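PDB 7C5W: iota-carbonic anhydrase from Nostoc sp. PCC 7120 = FACHB-418, which catalyses the hydration of carbon dioxide to bicarbonate without a metal cofactor and assembles as a homotetramer, a dimer of dimers. Local coordinates for residues 65-68 with 73-76; 75-80 with 84-89; 94-99 with 103-108. All coordinates share one frame; numbering follows the deposited sequence.

Interaction 1 (65-68 with 73-76)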
ATOM      1  N   ASP A  65     -13.380 -14.782 -11.926  1.00 66.22           N
ATOM      2  CA  ASP A  65     -13.906 -14.187 -10.668  1.00 66.99           C
ATOM      3  C   ASP A  65     -12.835 -14.093  -9.573  1.00 63.63           C
ATOM      4  O   ASP A  65     -12.707 -13.018  -8.998  1.00 64.92           O
ATOM      5  CB  ASP A  65     -15.020 -15.038 -10.073  1.00 70.21           C
ATOM      6  CG  ASP A  65     -16.395 -14.450 -10.280  1.00 79.24           C
ATOM      7  OD1 ASP A  65     -16.626 -13.898 -11.375  1.00 70.10           O
ATOM      8  OD2 ASP A  65     -17.205 -14.541  -9.337  1.00 95.93           O
ATOM      9  N   ALA A  66     -12.168 -15.204  -9.251  1.00 57.42           N
ATOM     10  CA  ALA A  66     -11.386 -15.385  -8.005  1.00 63.11           C
ATOM     11  C   ALA A  66      -9.908 -15.036  -8.231  1.00 59.25           C
ATOM     12  O   ALA A  66      -9.246 -14.683  -7.244  1.00 59.66           O
ATOM     13  CB  ALA A  66     -11.545 -16.790  -7.481  1.00 55.81           C
ATOM     14  N   TYR A  67      -9.418 -15.130  -9.473  1.00 54.44           N
ATOM     15  CA  TYR A  67      -8.012 -14.828  -9.848  1.00 49.94           C
ATOM     16  C   TYR A  67      -7.938 -13.443 -10.496  1.00 52.29           C
ATOM     17  O   TYR A  67      -8.989 -12.811 -10.703  1.00 56.20           O
ATOM     18  CB  TYR A  67      -7.446 -15.941 -10.726  1.00 51.42           C
ATOM     19  CG  TYR A  67      -7.146 -17.219  -9.981  1.00 53.87           C
ATOM     20  CD1 TYR A  67      -8.143 -18.137  -9.693  1.00 54.65           C
ATOM     21  CD2 TYR A  67      -5.864 -17.502  -9.544  1.00 49.75           C
ATOM     22  CE1 TYR A  67      -7.872 -19.303  -8.995  1.00 52.77           C
ATOM     23  CE2 TYR A  67      -5.576 -18.666  -8.855  1.00 51.93           C
ATOM     24  CZ  TYR A  67      -6.582 -19.574  -8.581  1.00 52.50           C
ATOM     25  OH  TYR A  67      -6.292 -20.724  -7.904  1.00 54.21           O
ATOM     26  N   GLY A  68      -6.723 -12.970 -10.778  1.00 54.17           N
ATOM     27  CA  GLY A  68      -6.471 -11.585 -11.221  1.00 55.91           C
ATOM     28  C   GLY A  68      -5.664 -11.511 -12.504  1.00 58.12           C
ATOM     29  O   GLY A  68      -4.882 -10.551 -12.645  1.00 56.68           O
ATOM     30  N   PRO A  73       0.202 -11.099 -15.415  1.00 50.86           N
ATOM     31  CA  PRO A  73       0.481 -12.449 -14.936  1.00 47.90           C
ATOM     32  C   PRO A  73       0.040 -12.619 -13.480  1.00 58.60           C
ATOM     33  O   PRO A  73       0.170 -11.670 -12.711  1.00 52.63           O
ATOM     34  CB  PRO A  73       2.004 -12.562 -15.052  1.00 55.37           C
ATOM     35  CG  PRO A  73       2.467 -11.114 -15.001  1.00 58.63           C
ATOM     36  CD  PRO A  73       1.421 -10.376 -15.809  1.00 52.71           C
ATOM     37  N   VAL A  74      -0.496 -13.802 -13.167  1.00 53.74           N
ATOM     38  CA  VAL A  74      -0.730 -14.289 -11.780  1.00 55.47           C
ATOM     39  C   VAL A  74       0.435 -15.207 -11.404  1.00 58.88           C
ATOM     40  O   VAL A  74       0.862 -16.011 -12.260  1.00 54.99           O
ATOM     41  CB  VAL A  74      -2.078 -15.011 -11.661  1.00 52.15           C
ATOM     42  CG1 VAL A  74      -2.243 -15.645 -10.288  1.00 52.85           C
ATOM     43  CG2 VAL A  74      -3.231 -14.073 -11.983  1.00 49.17           C
ATOM     44  N   LEU A  75       0.940 -15.073 -10.177  1.00 54.96           N
ATOM     45  CA  LEU A  75       2.045 -15.916  -9.658  1.00 53.28           C
ATOM     46  C   LEU A  75       1.439 -17.214  -9.104  1.00 55.93           C
ATOM     47  O   LEU A  75       1.252 -17.338  -7.867  1.00 53.13           O
ATOM     48  CB  LEU A  75       2.826 -15.128  -8.608  1.00 53.44           C
ATOM     49  CG  LEU A  75       3.738 -14.022  -9.143  1.00 52.54           C
ATOM     50  CD1 LEU A  75       2.975 -13.021 -10.000  1.00 45.01           C
ATOM     51  CD2 LEU A  75       4.428 -13.313  -7.985  1.00 53.73           C
ATOM     52  N   PHE A  76       1.130 -18.145 -10.013  1.00 55.90           N
ATOM     53  CA  PHE A  76       0.429 -19.422  -9.728  1.00 54.52           C
ATOM     54  C   PHE A  76       1.387 -20.595  -9.959  1.00 57.11           C
ATOM     55  O   PHE A  76       1.709 -20.922 -11.131  1.00 60.63           O
ATOM     56  CB  PHE A  76      -0.833 -19.518 -10.585  1.00 52.68           C
ATOM     57  CG  PHE A  76      -1.735 -20.683 -10.274  1.00 58.58           C
ATOM     58  CD1 PHE A  76      -1.676 -21.322  -9.045  1.00 56.66           C
ATOM     59  CD2 PHE A  76      -2.676 -21.113 -11.200  1.00 56.69           C
ATOM     60  CE1 PHE A  76      -2.521 -22.386  -8.762  1.00 58.62           C
ATOM     61  CE2 PHE A  76      -3.516 -22.176 -10.913  1.00 55.98           C
ATOM     62  CZ  PHE A  76      -3.443 -22.808  -9.695  1.00 57.41           C
TER
HETATM   63  O   HOH W   1      -2.043 -10.620 -11.676  1.00 58.08           O
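Y67 reaches from the end of helix 52-66 to V74, just before strand 75-77, and to F76 within it, and it supplies most of what the first segment brings to this buried contact. From CB, which points toward the strand segment, the side chain leaves with CG anti to the carbonyl carbon (chi1 -73°). Along one rim of the ring, CD2 of Y67 meets CG1 of V74 at 4.1 Å, the methyl lying at the ring edge and near its plane. One atom further out, CE2 of Y67 stands 4.5 Å from CD2 of F76. The two aromatic rings are inclined at 42° with centroids 5.5 Å apart, a slanted meeting that is neither a stack nor an edge-to-face pair. At the tip, OH of Y67 sits over one face of the F76 ring, 4.0 Å from CZ, and is hydrogen-bonded to the indole NE1 of W36, so the buried hydroxyl has a polar partner. Y67 is the first residue to leave helical geometry, and the contact thus joins a helix C-terminus to the edge strand, within this chain, of the mixed sheet; strand 165-173 runs parallel beside it. The other V74 methyl, CG2, packs on the backbone of G68, 3.6 Å from its C atom. A water also lies between the two segments, within hydrogen-bonding distance of both O of G68 (3.0 Å) and O of P73 (2.7 Å). F76 also stacks on H170, while L75, the centre of an inverse gamma turn, packs on M136 of a second subunit.

Interaction 2 (75-80 with 84-89)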
ATOM      1  N   LEU A  75       0.940 -15.073 -10.177  1.00 54.96           N
ATOM      2  CA  LEU A  75       2.045 -15.916  -9.658  1.00 53.28           C
ATOM      3  C   LEU A  75       1.439 -17.214  -9.104  1.00 55.93           C
ATOM      4  O   LEU A  75       1.252 -17.338  -7.867  1.00 53.13           O
ATOM      5  CB  LEU A  75       2.826 -15.128  -8.608  1.00 53.44           C
ATOM      6  CG  LEU A  75       3.738 -14.022  -9.143  1.00 52.54           C
ATOM      7  CD1 LEU A  75       2.975 -13.021 -10.000  1.00 45.01           C
ATOM      8  CD2 LEU A  75       4.428 -13.313  -7.985  1.00 53.73           C
ATOM      9  N   PHE A  76       1.130 -18.145 -10.013  1.00 55.90           N
ATOM     10  CA  PHE A  76       0.429 -19.422  -9.728  1.00 54.52           C
ATOM     11  C   PHE A  76       1.387 -20.595  -9.959  1.00 57.11           C
ATOM     12  O   PHE A  76       1.709 -20.922 -11.131  1.00 60.63           O
ATOM     13  CB  PHE A  76      -0.833 -19.518 -10.585  1.00 52.68           C
ATOM     14  CG  PHE A  76      -1.735 -20.683 -10.274  1.00 58.58           C
ATOM     15  CD1 PHE A  76      -1.676 -21.322  -9.045  1.00 56.66           C
ATOM     16  CD2 PHE A  76      -2.676 -21.113 -11.200  1.00 56.69           C
ATOM     17  CE1 PHE A  76      -2.521 -22.386  -8.762  1.00 58.62           C
ATOM     18  CE2 PHE A  76      -3.516 -22.176 -10.913  1.00 55.98           C
ATOM     19  CZ  PHE A  76      -3.443 -22.808  -9.695  1.00 57.41           C
ATOM     20  N   LYS A  77       1.860 -21.200  -8.869  1.00 53.59           N
ATOM     21  CA  LYS A  77       2.586 -22.495  -8.918  1.00 53.58           C
ATOM     22  C   LYS A  77       1.665 -23.549  -8.318  1.00 57.41           C
ATOM     23  O   LYS A  77       1.580 -23.685  -7.097  1.00 56.47           O
ATOM     24  CB  LYS A  77       3.947 -22.409  -8.222  1.00 54.61           C
ATOM     25  CG  LYS A  77       4.821 -23.645  -8.409  1.00 57.44           C
ATOM     26  CD  LYS A  77       4.664 -24.635  -7.278  1.00 61.11           C
ATOM     27  CE  LYS A  77       4.603 -26.084  -7.704  1.00 58.06           C
ATOM     28  NZ  LYS A  77       4.005 -26.917  -6.634  1.00 56.33           N
ATOM     29  N   PRO A  78       0.904 -24.280  -9.169  1.00 58.93           N
ATOM     30  CA  PRO A  78      -0.046 -25.293  -8.700  1.00 59.74           C
ATOM     31  C   PRO A  78       0.636 -26.507  -8.043  1.00 59.59           C
ATOM     32  O   PRO A  78       1.791 -26.771  -8.335  1.00 57.85           O
ATOM     33  CB  PRO A  78      -0.792 -25.713  -9.975  1.00 63.03           C
ATOM     34  CG  PRO A  78      -0.504 -24.607 -10.969  1.00 59.36           C
ATOM     35  CD  PRO A  78       0.896 -24.148 -10.629  1.00 52.54           C
ATOM     36  N   THR A  79      -0.080 -27.201  -7.155  1.00 60.06           N
ATOM     37  CA  THR A  79       0.425 -28.387  -6.406  1.00 64.51           C
ATOM     38  C   THR A  79       1.073 -29.382  -7.379  1.00 70.53           C
ATOM     39  O   THR A  79       2.272 -29.680  -7.183  1.00 67.78           O
ATOM     40  CB  THR A  79      -0.686 -29.089  -5.614  1.00 64.56           C
ATOM     41  OG1 THR A  79      -1.514 -28.117  -4.975  1.00 66.33           O
ATOM     42  CG2 THR A  79      -0.134 -30.041  -4.579  1.00 58.60           C
ATOM     43  N   LEU A  80       0.323 -29.853  -8.388  1.00 72.07           N
ATOM     44  CA  LEU A  80       0.682 -31.041  -9.216  1.00 70.65           C
ATOM     45  C   LEU A  80       1.060 -30.628 -10.643  1.00 73.70           C
ATOM     46  O   LEU A  80       0.799 -31.427 -11.552  1.00 80.20           O
ATOM     47  CB  LEU A  80      -0.502 -32.016  -9.246  1.00 71.80           C
ATOM     48  CG  LEU A  80      -0.906 -32.618  -7.902  1.00 68.80           C
ATOM     49  CD1 LEU A  80      -1.900 -33.753  -8.087  1.00 64.16           C
ATOM     50  CD2 LEU A  80       0.315 -33.104  -7.146  1.00 75.00           C
ATOM     51  N   PRO A  84       8.329 -28.728 -16.654  1.00 82.09           N
ATOM     52  CA  PRO A  84       8.381 -27.775 -17.769  1.00 79.94           C
ATOM     53  C   PRO A  84       7.365 -26.621 -17.638  1.00 74.58           C
ATOM     54  O   PRO A  84       7.737 -25.475 -17.847  1.00 70.93           O
ATOM     55  CB  PRO A  84       8.078 -28.624 -19.018  1.00 78.21           C
ATOM     56  CG  PRO A  84       8.158 -30.075 -18.546  1.00 79.37           C
ATOM     57  CD  PRO A  84       7.862 -30.061 -17.060  1.00 69.74           C
ATOM     58  N   ARG A  85       6.106 -26.945 -17.316  1.00 74.32           N
ATOM     59  CA  ARG A  85       4.959 -25.993 -17.284  1.00 70.36           C
ATOM     60  C   ARG A  85       4.561 -25.762 -15.822  1.00 70.96           C
ATOM     61  O   ARG A  85       3.383 -26.011 -15.458  1.00 73.12           O
ATOM     62  CB  ARG A  85       3.807 -26.534 -18.138  1.00 73.00           C
ATOM     63  CG  ARG A  85       4.076 -26.455 -19.637  1.00 81.51           C
ATOM     64  CD  ARG A  85       3.249 -27.412 -20.480  1.00 77.87           C
ATOM     65  NE  ARG A  85       4.054 -28.010 -21.538  1.00 82.78           N
ATOM     66  CZ  ARG A  85       4.541 -29.247 -21.515  1.00 82.53           C
ATOM     67  NH1 ARG A  85       4.293 -30.053 -20.494  1.00 89.14           N
ATOM     68  NH2 ARG A  85       5.274 -29.679 -22.524  1.00 87.42           N
ATOM     69  N   THR A  86       5.531 -25.307 -15.021  1.00 61.80           N
ATOM     70  CA  THR A  86       5.441 -25.160 -13.548  1.00 65.52           C
ATOM     71  C   THR A  86       4.598 -23.928 -13.193  1.00 62.00           C
ATOM     72  O   THR A  86       3.744 -24.028 -12.296  1.00 60.55           O
ATOM     73  CB  THR A  86       6.840 -25.050 -12.935  1.00 65.42           C
ATOM     74  OG1 THR A  86       7.552 -26.255 -13.225  1.00 67.33           O
ATOM     75  CG2 THR A  86       6.795 -24.805 -11.442  1.00 54.17           C
ATOM     76  N   PHE A  87       4.826 -22.813 -13.885  1.00 58.07           N
ATOM     77  CA  PHE A  87       4.248 -21.492 -13.540  1.00 59.01           C
ATOM     78  C   PHE A  87       3.110 -21.157 -14.509  1.00 58.78           C
ATOM     79  O   PHE A  87       3.370 -20.976 -15.695  1.00 58.38           O
ATOM     80  CB  PHE A  87       5.370 -20.455 -13.503  1.00 57.03           C
ATOM     81  CG  PHE A  87       6.485 -20.834 -12.563  1.00 57.65           C
ATOM     82  CD1 PHE A  87       6.273 -20.860 -11.191  1.00 56.01           C
ATOM     83  CD2 PHE A  87       7.735 -21.200 -13.050  1.00 56.67           C
ATOM     84  CE1 PHE A  87       7.283 -21.235 -10.318  1.00 53.67           C
ATOM     85  CE2 PHE A  87       8.747 -21.569 -12.173  1.00 62.11           C
ATOM     86  CZ  PHE A  87       8.520 -21.580 -10.809  1.00 56.94           C
ATOM     87  N   ARG A  88       1.883 -21.078 -13.989  1.00 59.80           N
ATOM     88  CA  ARG A  88       0.659 -20.789 -14.775  1.00 57.88           C
ATOM     89  C   ARG A  88       0.360 -19.292 -14.667  1.00 54.04           C
ATOM     90  O   ARG A  88      -0.572 -18.908 -13.931  1.00 55.20           O
ATOM     91  CB  ARG A  88      -0.500 -21.681 -14.311  1.00 53.81           C
ATOM     92  CG  ARG A  88      -0.213 -23.177 -14.410  1.00 61.72           C
ATOM     93  CD  ARG A  88       0.365 -23.626 -15.751  1.00 61.55           C
ATOM     94  NE  ARG A  88       0.843 -25.010 -15.718  1.00 66.63           N
ATOM     95  CZ  ARG A  88       0.084 -26.084 -15.931  1.00 62.80           C
ATOM     96  NH1 ARG A  88      -1.201 -25.954 -16.205  1.00 56.25           N
ATOM     97  NH2 ARG A  88       0.622 -27.287 -15.862  1.00 64.62           N
ATOM     98  N   THR A  89       1.102 -18.489 -15.428  1.00 53.56           N
ATOM     99  CA  THR A  89       1.021 -17.001 -15.440  1.00 55.05           C
ATOM    100  C   THR A  89      -0.127 -16.506 -16.344  1.00 54.99           C
ATOM    101  O   THR A  89      -0.472 -15.307 -16.263  1.00 57.99           O
ATOM    102  CB  THR A  89       2.394 -16.434 -15.812  1.00 54.54           C
ATOM    103  OG1 THR A  89       2.831 -17.009 -17.046  1.00 58.04           O
ATOM    104  CG2 THR A  89       3.431 -16.745 -14.760  1.00 52.29           C
TER
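R88 closes on F76 and P78 through both backbone and side chain, and here the packing is tight. Its N donates to O of F76 at 2.9 Å in a nearly straight bond (162°), the one hydrogen bond across the contact. CB of R88 rests 3.8 Å from CD2 of F76, and CG of R88 meets CG of P78 at 3.7 Å. The same P78 CG sits over one face of the F76 ring, 3.6 Å above its plane, while CD of P78 lies 3.3 Å from O of T86.

The side toward F87 is the more open one. CG of K77 approaches CG2 of T86 at 3.8 Å and CE1 of F87 obliquely, before the lysine chain bends away to S172 O; F87, partly exposed, takes the T86 methyl over its ring face and packs on G137 of a second subunit.

A bend at chi2 (-48°) carries the guanidinium of R88 back to its own segment, where NE (2.7 Å) and NH2 both donate to O of R85 from the guanidinium edge. This side-on grip, with NH1 in a salt bridge to D108, probably restrains rotation of the charged group, which packs beside bicarbonate-binding Y97.

Interaction 3 (94-99 with 103-108)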
ATOM      1  N   ALA A  94      -4.084 -21.742 -16.032  1.00 58.58           N
ATOM      2  CA  ALA A  94      -4.854 -21.981 -14.785  1.00 60.73           C
ATOM      3  C   ALA A  94      -6.021 -22.924 -15.093  1.00 60.07           C
ATOM      4  O   ALA A  94      -6.166 -23.925 -14.379  1.00 64.16           O
ATOM      5  CB  ALA A  94      -5.324 -20.669 -14.194  1.00 51.03           C
ATOM      6  N   LEU A  95      -6.813 -22.600 -16.117  1.00 58.32           N
ATOM      7  CA  LEU A  95      -7.932 -23.445 -16.608  1.00 68.69           C
ATOM      8  C   LEU A  95      -7.426 -24.870 -16.868  1.00 64.92           C
ATOM      9  O   LEU A  95      -7.989 -25.839 -16.296  1.00 63.45           O
ATOM     10  CB  LEU A  95      -8.480 -22.820 -17.893  1.00 65.21           C
ATOM     11  CG  LEU A  95      -9.753 -23.462 -18.432  1.00 68.87           C
ATOM     12  CD1 LEU A  95     -10.853 -23.434 -17.379  1.00 65.57           C
ATOM     13  CD2 LEU A  95     -10.202 -22.767 -19.709  1.00 65.28           C
ATOM     14  N   ALA A  96      -6.388 -24.986 -17.695  1.00 62.29           N
ATOM     15  CA  ALA A  96      -5.776 -26.269 -18.089  1.00 60.91           C
ATOM     16  C   ALA A  96      -5.456 -27.070 -16.821  1.00 69.11           C
ATOM     17  O   ALA A  96      -5.790 -28.263 -16.761  1.00 71.59           O
ATOM     18  CB  ALA A  96      -4.549 -26.004 -18.919  1.00 60.35           C
ATOM     19  N   TYR A  97      -4.832 -26.447 -15.823  1.00 65.81           N
ATOM     20  CA  TYR A  97      -4.414 -27.162 -14.593  1.00 66.81           C
ATOM     21  C   TYR A  97      -5.637 -27.823 -13.953  1.00 63.85           C
ATOM     22  O   TYR A  97      -5.531 -28.975 -13.495  1.00 65.59           O
ATOM     23  CB  TYR A  97      -3.722 -26.239 -13.590  1.00 65.54           C
ATOM     24  CG  TYR A  97      -3.482 -26.913 -12.266  1.00 62.25           C
ATOM     25  CD1 TYR A  97      -2.479 -27.856 -12.124  1.00 63.23           C
ATOM     26  CD2 TYR A  97      -4.300 -26.667 -11.175  1.00 58.71           C
ATOM     27  CE1 TYR A  97      -2.274 -28.516 -10.923  1.00 66.39           C
ATOM     28  CE2 TYR A  97      -4.103 -27.310  -9.962  1.00 61.95           C
ATOM     29  CZ  TYR A  97      -3.084 -28.237  -9.835  1.00 64.72           C
ATOM     30  OH  TYR A  97      -2.869 -28.873  -8.648  1.00 69.95           O
ATOM     31  N   PHE A  98      -6.762 -27.109 -13.912  1.00 62.86           N
ATOM     32  CA  PHE A  98      -7.960 -27.503 -13.127  1.00 62.01           C
ATOM     33  C   PHE A  98      -8.786 -28.555 -13.877  1.00 69.51           C
ATOM     34  O   PHE A  98      -9.258 -29.500 -13.206  1.00 72.58           O
ATOM     35  CB  PHE A  98      -8.778 -26.268 -12.741  1.00 66.14           C
ATOM     36  CG  PHE A  98      -8.194 -25.524 -11.566  1.00 68.80           C
ATOM     37  CD1 PHE A  98      -8.027 -26.158 -10.345  1.00 62.33           C
ATOM     38  CD2 PHE A  98      -7.773 -24.211 -11.694  1.00 62.03           C
ATOM     39  CE1 PHE A  98      -7.468 -25.488  -9.273  1.00 66.78           C
ATOM     40  CE2 PHE A  98      -7.212 -23.544 -10.618  1.00 58.99           C
ATOM     41  CZ  PHE A  98      -7.066 -24.182  -9.411  1.00 62.30           C
ATOM     42  N   VAL A  99      -8.929 -28.412 -15.198  1.00 65.83           N
ATOM     43  CA  VAL A  99      -9.920 -29.177 -16.015  1.00 70.39           C
ATOM     44  C   VAL A  99      -9.249 -29.873 -17.211  1.00 64.72           C
ATOM     45  O   VAL A  99      -9.957 -30.580 -17.925  1.00 76.66           O
ATOM     46  CB  VAL A  99     -11.057 -28.252 -16.489  1.00 63.29           C
ATOM     47  CG1 VAL A  99     -11.811 -27.630 -15.331  1.00 61.96           C
ATOM     48  CG2 VAL A  99     -10.554 -27.179 -17.436  1.00 58.89           C
ATOM     49  N   LYS A 103      -4.148 -29.008 -25.403  1.00 77.34           N
ATOM     50  CA  LYS A 103      -2.988 -29.658 -26.074  1.00 77.27           C
ATOM     51  C   LYS A 103      -1.695 -28.927 -25.681  1.00 74.43           C
ATOM     52  O   LYS A 103      -0.625 -29.574 -25.691  1.00 78.46           O
ATOM     53  CB  LYS A 103      -3.199 -29.679 -27.595  1.00 70.61           C
ATOM     54  N   ALA A 104      -1.785 -27.638 -25.332  1.00 70.31           N
ATOM     55  CA  ALA A 104      -0.631 -26.782 -24.950  1.00 71.45           C
ATOM     56  C   ALA A 104      -0.150 -27.123 -23.531  1.00 70.40           C
ATOM     57  O   ALA A 104       0.985 -26.727 -23.180  1.00 71.14           O
ATOM     58  CB  ALA A 104      -1.003 -25.326 -25.065  1.00 69.93           C
ATOM     59  N   PHE A 105      -0.974 -27.821 -22.743  1.00 68.69           N
ATOM     60  CA  PHE A 105      -0.606 -28.357 -21.403  1.00 73.52           C
ATOM     61  C   PHE A 105      -0.908 -29.853 -21.383  1.00 78.49           C
ATOM     62  O   PHE A 105      -1.854 -30.305 -20.739  1.00 77.83           O
ATOM     63  CB  PHE A 105      -1.311 -27.562 -20.302  1.00 71.18           C
ATOM     64  CG  PHE A 105      -1.031 -26.078 -20.332  1.00 68.93           C
ATOM     65  CD1 PHE A 105       0.131 -25.555 -19.797  1.00 70.93           C
ATOM     66  CD2 PHE A 105      -1.918 -25.194 -20.909  1.00 64.98           C
ATOM     67  CE1 PHE A 105       0.398 -24.193 -19.829  1.00 68.37           C
ATOM     68  CE2 PHE A 105      -1.653 -23.832 -20.937  1.00 68.02           C
ATOM     69  CZ  PHE A 105      -0.495 -23.329 -20.397  1.00 67.70           C
ATOM     70  N   PRO A 106      -0.093 -30.659 -22.100  1.00 76.47           N
ATOM     71  CA  PRO A 106      -0.439 -32.047 -22.403  1.00 79.39           C
ATOM     72  C   PRO A 106      -0.484 -32.948 -21.164  1.00 82.02           C
ATOM     73  O   PRO A 106      -1.145 -33.960 -21.228  1.00 81.73           O
ATOM     74  CB  PRO A 106       0.684 -32.554 -23.323  1.00 78.20           C
ATOM     75  CG  PRO A 106       1.505 -31.329 -23.693  1.00 79.84           C
ATOM     76  CD  PRO A 106       1.211 -30.269 -22.652  1.00 75.44           C
ATOM     77  N   GLU A 107       0.228 -32.566 -20.095  1.00 81.75           N
ATOM     78  CA  GLU A 107       0.409 -33.396 -18.872  1.00 79.98           C
ATOM     79  C   GLU A 107      -0.758 -33.160 -17.900  1.00 77.81           C
ATOM     80  O   GLU A 107      -0.764 -33.803 -16.836  1.00 80.26           O
ATOM     81  CB  GLU A 107       1.765 -33.092 -18.223  1.00 85.38           C
ATOM     82  N   ASP A 108      -1.716 -32.299 -18.268  1.00 71.46           N
ATOM     83  CA  ASP A 108      -2.833 -31.852 -17.387  1.00 76.67           C
ATOM     84  C   ASP A 108      -4.096 -32.682 -17.663  1.00 75.42           C
ATOM     85  O   ASP A 108      -4.778 -32.425 -18.681  1.00 69.70           O
ATOM     86  CB  ASP A 108      -3.131 -30.356 -17.566  1.00 74.61           C
ATOM     87  CG  ASP A 108      -2.033 -29.411 -17.089  1.00 69.01           C
ATOM     88  OD1 ASP A 108      -1.060 -29.880 -16.458  1.00 68.01           O
ATOM     89  OD2 ASP A 108      -2.158 -28.205 -17.362  1.00 70.66           O
TER
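A96 and F105 make the apolar half of this contact. The single methyl of A96 points at the loop and meets the F105 ring obliquely, with CD2 at 3.4 Å from CB of A96 and CG at 3.8 Å; the F105 CB is also close by. The ring is brought to the methyl by a first torsion that sets CG anti to the carbonyl carbon (chi1 -57°). CB of D108 adds to this packing, 3.5 Å from O of A96.

Polar atoms also come close at D108, yet no hydrogen bond crosses between the segments. One carboxylate oxygen, OD2 of D108, comes up to the helix backbone, 3.6 Å from CB of A96 and at the same distance from N of Y97. The loop that follows helix 91-99 is thereby folded back against the helix's last turns. A type I beta turn from F105 to D108, closed by a bond from D108 N to F105 O at 3.2 Å, presents both side chains to A96.

The charge interaction of D108 lies outside the pair, in a salt bridge from OD2 to NH1 of R88. Substituting an asparagine for D108 would probably leave the guanidinium of R88 without its charged mate and weaken its tie to this loop. Y97, which binds bicarbonate, has its CB pointing away from the loop; its side chain packs on P78 and T79, and its backbone is hydrogen-bonded to F111.

Overall arrangement
Interactions 1 and 2 share L75 and F76 on strand 75-77, and their centres are 11 Å apart. F76 leads on to interaction 3 as well: its CZ packs 3.9 Å from CZ of F98, the same atom that approaches Y67 OH. Interactions 2 and 3, with centres 10 Å apart, are tied by the salt bridge between R88 NH1 and D108 OD2 at 2.7 Å and by P78 CB, 3.3 Å from Y97 CE1. The two contacts each supply one residue of the bicarbonate site, T79 from 75-80 and Y97 from 94-99, their side chains about 4 Å apart at the nearest atoms. Interaction 1 reaches this site through F76, about 4 Å from the Y97 side chain.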